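Local coordinates for cellulase IBT99 (PDB 6WBT), which probably hydrolyses 6-phospho-alpha-glucosides, as an NAD- and manganese-binding family 4 glycosyl hydrolase that also holds glucose 6-phosphate, at residues 8-13 / 74-79. Numbering follows the deposited sequence.
With NAD (nicotinamide-adenine-dinucleotide), chain G.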
loop_
_atom_site.group_PDB
_atom_site.type_symbol
_atom_site.label_atom_id
_atom_site.label_comp_id
_atom_site.label_asym_id
_atom_site.label_seq_id
_atom_site.Cartn_x
_atom_site.Cartn_y
_atom_site.Cartn_z
ATOM N N VAL A 8 -35.652 -20.135 -3.914
ATOM C CA VAL A 8 -35.115 -21.401 -4.395
ATOM C C VAL A 8 -34.034 -21.863 -3.429
ATOM O O VAL A 8 -33.129 -21.092 -3.086
ATOM C CB VAL A 8 -34.552 -21.276 -5.822
ATOM C CG1 VAL A 8 -34.018 -22.617 -6.303
ATOM C CG2 VAL A 8 -35.618 -20.749 -6.767
ATOM N N ILE A 9 -34.128 -23.115 -2.995
ATOM C CA ILE A 9 -33.134 -23.726 -2.120
ATOM C C ILE A 9 -32.284 -24.643 -2.991
ATOM O O ILE A 9 -32.672 -25.775 -3.292
ATOM C CB ILE A 9 -33.784 -24.483 -0.960
ATOM C CG1 ILE A 9 -34.620 -23.529 -0.105
ATOM C CG2 ILE A 9 -32.724 -25.169 -0.111
ATOM C CD1 ILE A 9 -35.248 -24.184 1.103
ATOM N N CYS A 10 -31.120 -24.151 -3.407
ATOM C CA CYS A 10 -30.192 -24.934 -4.221
ATOM C C CYS A 10 -29.576 -26.018 -3.348
ATOM O O CYS A 10 -28.684 -25.753 -2.540
ATOM C CB CYS A 10 -29.123 -24.034 -4.828
ATOM S SG CYS A 10 -27.977 -24.885 -5.937
ATOM N N GLY A 11 -30.051 -27.249 -3.512
ATOM C CA GLY A 11 -29.620 -28.343 -2.667
ATOM C C GLY A 11 -30.707 -28.766 -1.702
ATOM O O GLY A 11 -30.471 -28.880 -0.495
ATOM N N GLY A 12 -31.911 -28.997 -2.230
ATOM C CA GLY A 12 -33.046 -29.350 -1.397
ATOM C C GLY A 12 -32.913 -30.681 -0.690
ATOM O O GLY A 12 -33.650 -30.939 0.267
ATOM N N GLY A 13 -31.991 -31.531 -1.136
ATOM C CA GLY A 13 -31.770 -32.809 -0.490
ATOM C C GLY A 13 -30.765 -32.736 0.641
ATOM O O GLY A 13 -30.096 -33.726 0.951
ATOM N N GLU A 74 -36.006 -24.583 -15.049
ATOM C CA GLU A 74 -37.278 -24.456 -14.347
ATOM C C GLU A 74 -37.078 -23.978 -12.914
ATOM O O GLU A 74 -37.937 -23.275 -12.369
ATOM C CB GLU A 74 -38.025 -25.791 -14.363
ATOM C CG GLU A 74 -39.395 -25.748 -13.701
ATOM C CD GLU A 74 -40.107 -27.086 -13.746
ATOM O OE1 GLU A 74 -41.037 -27.294 -12.938
ATOM O OE2 GLU A 74 -39.737 -27.929 -14.590
ATOM N N ALA A 75 -35.951 -24.331 -12.297
ATOM C CA ALA A 75 -35.720 -23.970 -10.903
ATOM C C ALA A 75 -35.291 -22.516 -10.753
ATOM O O ALA A 75 -35.709 -21.840 -9.805
ATOM C CB ALA A 75 -34.669 -24.894 -10.288
ATOM N N PHE A 76 -34.468 -22.015 -11.670
ATOM C CA PHE A 76 -33.856 -20.703 -11.520
ATOM C C PHE A 76 -34.491 -19.625 -12.390
ATOM O O PHE A 76 -34.030 -18.482 -12.358
ATOM C CB PHE A 76 -32.354 -20.784 -11.818
ATOM C CG PHE A 76 -31.601 -21.685 -10.882
ATOM C CD1 PHE A 76 -31.487 -21.369 -9.539
ATOM C CD2 PHE A 76 -31.000 -22.843 -11.346
ATOM C CE1 PHE A 76 -30.795 -22.196 -8.675
ATOM C CE2 PHE A 76 -30.306 -23.674 -10.487
ATOM C CZ PHE A 76 -30.203 -23.349 -9.150
ATOM N N THR A 77 -35.527 -19.948 -13.160
ATOM C CA THR A 77 -36.192 -18.930 -13.964
ATOM C C THR A 77 -36.958 -17.969 -13.064
ATOM O O THR A 77 -37.776 -18.393 -12.241
ATOM C CB THR A 77 -37.143 -19.571 -14.974
ATOM O OG1 THR A 77 -36.388 -20.316 -15.937
ATOM C CG2 THR A 77 -37.956 -18.503 -15.692
ATOM N N ASP A 78 -36.685 -16.672 -13.223
ATOM C CA ASP A 78 -37.331 -15.619 -12.440
ATOM C C ASP A 78 -37.120 -15.818 -10.940
ATOM O O ASP A 78 -37.956 -15.425 -10.124
ATOM C CB ASP A 78 -38.827 -15.525 -12.766
ATOM C CG ASP A 78 -39.424 -14.185 -12.383
ATOM O OD1 ASP A 78 -38.649 -13.238 -12.135
ATOM O OD2 ASP A 78 -40.667 -14.083 -12.323
ATOM N N ALA A 79 -35.999 -16.432 -10.569
ATOM C CA ALA A 79 -35.689 -16.642 -9.162
ATOM C C ALA A 79 -35.324 -15.319 -8.499
ATOM O O ALA A 79 -34.509 -14.553 -9.022
ATOM C CB ALA A 79 -34.547 -17.643 -9.013
HETATM P PA NAD G . -25.948 -33.196 2.432
HETATM O O1A NAD G . -24.873 -34.013 1.799
HETATM O O2A NAD G . -26.836 -33.859 3.432
HETATM O O5B NAD G . -26.845 -32.533 1.276
HETATM C C5B NAD G . -26.204 -31.725 0.250
HETATM C C4B NAD G . -27.100 -31.659 -0.963
HETATM O O4B NAD G . -26.443 -30.905 -2.017
HETATM C C3B NAD G . -27.479 -33.009 -1.597
HETATM O O3B NAD G . -28.883 -33.054 -1.817
HETATM C C2B NAD G . -26.730 -32.983 -2.934
HETATM O O2B NAD G . -27.297 -33.808 -3.929
HETATM C C1B NAD G . -26.795 -31.495 -3.246
HETATM N N9A NAD G . -25.861 -31.057 -4.277
HETATM C C8A NAD G . -24.590 -31.529 -4.489
HETATM N N7A NAD G . -23.981 -30.957 -5.497
HETATM C C5A NAD G . -24.912 -30.056 -5.994
HETATM C C6A NAD G . -24.869 -29.148 -7.069
HETATM N N6A NAD G . -23.815 -28.996 -7.865
HETATM N N1A NAD G . -25.972 -28.397 -7.297
HETATM C C2A NAD G . -27.031 -28.557 -6.493
HETATM N N3A NAD G . -27.184 -29.375 -5.456
HETATM C C4A NAD G . -26.078 -30.110 -5.252
HETATM O O3 NAD G . -25.286 -31.906 3.116
HETATM P PN NAD G . -25.526 -31.187 4.530
HETATM O O1N NAD G . -26.984 -30.911 4.692
HETATM O O2N NAD G . -24.826 -31.967 5.594
HETATM O O5D NAD G . -24.749 -29.809 4.284
HETATM C C5D NAD G . -25.116 -29.024 3.123
HETATM C C4D NAD G . -24.105 -27.923 2.928
HETATM O O4D NAD G . -24.265 -26.942 3.978
HETATM C C3D NAD G . -22.631 -28.349 2.999
HETATM O O3D NAD G . -21.904 -27.739 1.941
HETATM C C2D NAD G . -22.221 -27.774 4.359
HETATM O O2D NAD G . -20.823 -27.621 4.541
HETATM C C1D NAD G . -22.982 -26.455 4.337
HETATM N N1N NAD G . -23.067 -25.822 5.683
HETATM C C2N NAD G . -22.312 -24.715 5.963
HETATM C C3N NAD G . -22.355 -24.127 7.218
HETATM C C7N NAD G . -21.543 -22.877 7.442
HETATM O O7N NAD G . -21.024 -22.683 8.537
HETATM N N7N NAD G . -21.455 -22.013 6.440
HETATM C C4N NAD G . -23.154 -24.698 8.203
HETATM C C5N NAD G . -23.936 -25.792 7.899
HETATM C C6N NAD G . -23.881 -26.336 6.635
#
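In the NAD-binding Rossmann fold of this family 4 enzyme, the first strand, 5-10, carries Val8 and Cys10 against Phe76 of segment 74-79 and then runs into the glycine-rich turn Gly11-Gly12-Gly13 beside the dinucleotide. Val8 points toward segment 74-79 and engages it with both methyls. With chi1 at -179°, CG1 is anti to the backbone N and CG2 beside it, which sends CG1 to the ring and CG2 to Ala79. Val8 CG1 meets Phe76 CE1 at 4.0 Å, the two side chains crossing at about a right angle. Val8 CG2 lies 4.0 Å from Ala79 CB, with the carbonyl oxygen of Ala75 as a further neighbour; here a type II turn from Phe76 to Ala79 leads the chain toward strand 81-84, the parallel neighbour of 5-10 in the sheet. An alanine here in place of Val8 would probably open a gap between the strand and segment 74-79, leaving Phe76 CE1 and Ala79 CB without their methyl partners. Farther along, Cys10 SG stands at the edge of the Phe76 ring, near its plane, 4.2 Å from CZ. Tyr39 packs edge-to-face with that ring, while Leu130 of helix 114-136 touches both Phe76 and Cys10. The sulfur thus links this apolar cluster to the cofactor: Cys10 SG is 3.8 Å from adenine C2A of NAD. Beyond it, Gly13 O comes within 3.1 Å of the ribose oxygen O3B of NAD.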